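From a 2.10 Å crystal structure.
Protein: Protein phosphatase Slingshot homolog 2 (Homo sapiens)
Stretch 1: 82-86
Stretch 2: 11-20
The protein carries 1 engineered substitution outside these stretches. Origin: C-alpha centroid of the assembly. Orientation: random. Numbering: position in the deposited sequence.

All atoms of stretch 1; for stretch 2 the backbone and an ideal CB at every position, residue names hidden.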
# COMPACT_ATOMS: atom_id res chain seq x y z
N SER A 82 -0.55 8.37 13.50
CA SER A 82 0.12 7.07 13.52
C SER A 82 0.65 6.71 12.13
O SER A 82 0.58 7.52 11.22
CB SER A 82 -0.80 5.97 14.05
OG SER A 82 -0.06 4.83 14.44
N LYS A 83 1.19 5.50 12.02
CA LYS A 83 1.82 4.99 10.82
C LYS A 83 1.11 3.72 10.33
O LYS A 83 0.51 3.00 11.13
CB LYS A 83 3.30 4.69 11.03
CG LYS A 83 4.07 5.81 11.72
CD LYS A 83 5.57 5.69 11.47
CE LYS A 83 6.27 6.98 11.87
NZ LYS A 83 6.32 7.15 13.35
N CYS A 84 1.20 3.49 9.03
CA CYS A 84 0.49 2.41 8.36
C CYS A 84 1.45 1.54 7.56
O CYS A 84 2.30 2.06 6.83
CB CYS A 84 -0.60 2.99 7.46
SG CYS A 84 -1.62 1.80 6.57
N LEU A 85 1.32 0.23 7.70
CA LEU A 85 2.05 -0.71 6.85
C LEU A 85 1.18 -1.15 5.68
O LEU A 85 0.17 -1.83 5.83
CB LEU A 85 2.53 -1.92 7.65
CG LEU A 85 3.01 -3.12 6.82
CD1 LEU A 85 4.30 -2.77 6.08
CD2 LEU A 85 3.20 -4.35 7.69
N VAL A 86 1.58 -0.77 4.47
CA VAL A 86 0.91 -1.36 3.31
C VAL A 86 1.70 -2.59 2.86
O VAL A 86 2.86 -2.46 2.48
CB VAL A 86 0.74 -0.40 2.13
CG1 VAL A 86 -0.33 -0.96 1.19
CG2 VAL A 86 0.37 0.99 2.60
N UNK A 11 3.60 6.04 6.21
CA UNK A 11 3.34 4.93 5.29
C UNK A 11 4.56 4.02 5.14
O UNK A 11 5.64 4.48 4.78
CB UNK A 11 2.92 5.47 3.92
N UNK A 12 4.35 2.73 5.36
CA UNK A 12 5.38 1.74 5.06
C UNK A 12 4.88 0.78 3.97
O UNK A 12 3.70 0.47 3.94
CB UNK A 12 5.77 0.97 6.32
N UNK A 13 5.81 0.34 3.14
CA UNK A 13 5.53 -0.66 2.11
C UNK A 13 6.31 -1.94 2.39
O UNK A 13 7.54 -1.90 2.54
CB UNK A 13 5.88 -0.12 0.72
N UNK A 14 5.65 -3.10 2.47
CA UNK A 14 6.35 -4.31 2.88
C UNK A 14 5.71 -5.61 2.46
O UNK A 14 4.83 -5.68 1.62
CB UNK A 14 6.49 -4.31 4.40
N UNK A 15 6.17 -6.70 3.08
CA UNK A 15 5.72 -8.05 2.75
C UNK A 15 4.96 -8.69 3.91
O UNK A 15 4.79 -8.10 4.98
CB UNK A 15 6.91 -8.92 2.36
N UNK A 16 4.52 -9.93 3.69
CA UNK A 16 3.84 -10.68 4.74
C UNK A 16 4.78 -10.97 5.90
O UNK A 16 4.35 -11.03 7.05
CB UNK A 16 3.27 -11.99 4.18
N UNK A 17 6.05 -11.19 5.58
CA UNK A 17 7.03 -11.49 6.63
C UNK A 17 7.33 -10.26 7.47
O UNK A 17 7.68 -10.38 8.64
CB UNK A 17 8.32 -12.03 6.02
N UNK A 18 7.13 -9.08 6.90
CA UNK A 18 7.15 -7.84 7.67
C UNK A 18 5.89 -7.72 8.52
O UNK A 18 5.93 -7.21 9.64
CB UNK A 18 7.28 -6.63 6.74
N UNK A 19 4.76 -8.18 7.99
CA UNK A 19 3.52 -8.01 8.74
C UNK A 19 3.43 -8.97 9.93
O UNK A 19 2.67 -8.72 10.86
CB UNK A 19 2.32 -8.22 7.81
N UNK A 20 4.22 -10.04 9.88
CA UNK A 20 4.27 -11.00 10.98
C UNK A 20 5.38 -10.68 11.99
O UNK A 20 5.56 -11.42 12.96
CB UNK A 20 4.47 -12.41 10.42

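Position 11 opens a strand running parallel to stretch 1, with extended angles (-137/126). Its ideal CB lies on the same face of the sheet as Cys84 and Val86, 5.3 Å from Val86 CG2, with no charge nearby. A beta-branched or other aliphatic side chain would suit it. The residue is Val11: its CG1 packs 4.0 Å from Val86 CG2, while its CA donates a CA-H...O contact to Cys84 O at 3.4 Å.

At position 12 the CB swings to the other face, shared with Leu85. The ideal CB is 4.0 Å from Leu85 CD1, and the aliphatic chain of Lys83 lies farther out, so a large apolar or aromatic group could cover both. Phe12 does so. Its CB meets Leu85 CD1 at 4.0 Å, and its ring (chi1 m) presents an edge to Lys83, CE1 to CD 3.9 Å. The ammonium end of Lys83 leads away, leaving methylenes for the contact. The backbone ties the strands irrespective of side chain: Phe12 N donates to Cys84 O (2.6 Å), and Val86 N donates to Phe12 O (2.5 Å).

Position 13 returns to the face of Val86. Its ideal CB is 4.2 Å from Val86 O, but nothing there demands a polar partner, and a branched aliphatic chain could reach back toward the valine. Leu13, with chi1 t and chi2 p, brings CD1 to 4.4 Å from Val86 CB.

Position 14 is different. An ideal CB would lie only 3.2 Å from Leu85 CD1, a tight approach, and phi/psi of -158/-165 is readily adopted without a side chain. Glycine is the natural candidate, and Gly14 is found. Its N donates to Val86 O (2.9 Å), closing the ladder.

Position 15 points away and precedes a helical turn, where Ser, Thr, Asp or Asn would be typical. Ser15 is the N-cap residue; its backbone O accepts from the N of position 19 at 3.0 Å.

Positions 16 and 17 have helical angles and meet nothing of stretch 1, so many residues would serve; they are Glu16 and Trp17.

Position 18 points toward stretch 1, its ideal CB 4.8 Å from Leu85 CD2, close enough for modest contact by several residue types. Asn18 occupies it.

At position 19 the ideal CB is 4.0 Å from Leu85 CD2, favouring a small apolar group. Ala19 fits, its CB 3.9 Å from Leu85 CD2, so the leucine touches both strand and helix.

Position 20 points away and tolerates much; it is Ser20.

Stretch 2 11-20: VFLGSEWNAS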
# COMPACT_ATOMS: atom_id res chain seq x y z
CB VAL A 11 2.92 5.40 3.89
CG1 VAL A 11 2.72 4.22 2.95
CG2 VAL A 11 1.66 6.25 3.95
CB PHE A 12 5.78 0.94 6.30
CG PHE A 12 6.78 1.67 7.19
CD1 PHE A 12 6.35 2.55 8.17
CD2 PHE A 12 8.14 1.45 7.04
CE1 PHE A 12 7.26 3.21 8.97
CE2 PHE A 12 9.06 2.12 7.83
CZ PHE A 12 8.62 3.00 8.80
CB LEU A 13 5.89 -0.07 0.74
CG LEU A 13 5.62 -0.97 -0.47
CD1 LEU A 13 4.13 -1.25 -0.57
CD2 LEU A 13 6.15 -0.33 -1.75
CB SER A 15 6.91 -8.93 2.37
OG SER A 15 7.82 -9.05 3.45
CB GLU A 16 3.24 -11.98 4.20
CG GLU A 16 4.26 -12.96 3.63
CD GLU A 16 3.73 -14.38 3.63
OE1 GLU A 16 3.90 -15.08 2.61
OE2 GLU A 16 3.14 -14.80 4.65
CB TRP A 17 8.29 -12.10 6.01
CG TRP A 17 7.92 -13.35 5.26
CD1 TRP A 17 7.66 -14.58 5.80
CD2 TRP A 17 7.77 -13.49 3.84
NE1 TRP A 17 7.36 -15.47 4.80
CE2 TRP A 17 7.42 -14.83 3.59
CE3 TRP A 17 7.90 -12.61 2.77
CZ2 TRP A 17 7.19 -15.31 2.30
CZ3 TRP A 17 7.67 -13.08 1.49
CH2 TRP A 17 7.33 -14.42 1.27
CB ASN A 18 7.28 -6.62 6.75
CG ASN A 18 8.58 -6.57 5.98
OD1 ASN A 18 9.62 -7.06 6.41
ND2 ASN A 18 8.54 -5.96 4.80
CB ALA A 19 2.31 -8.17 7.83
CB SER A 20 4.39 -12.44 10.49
OG SER A 20 5.50 -12.73 9.67
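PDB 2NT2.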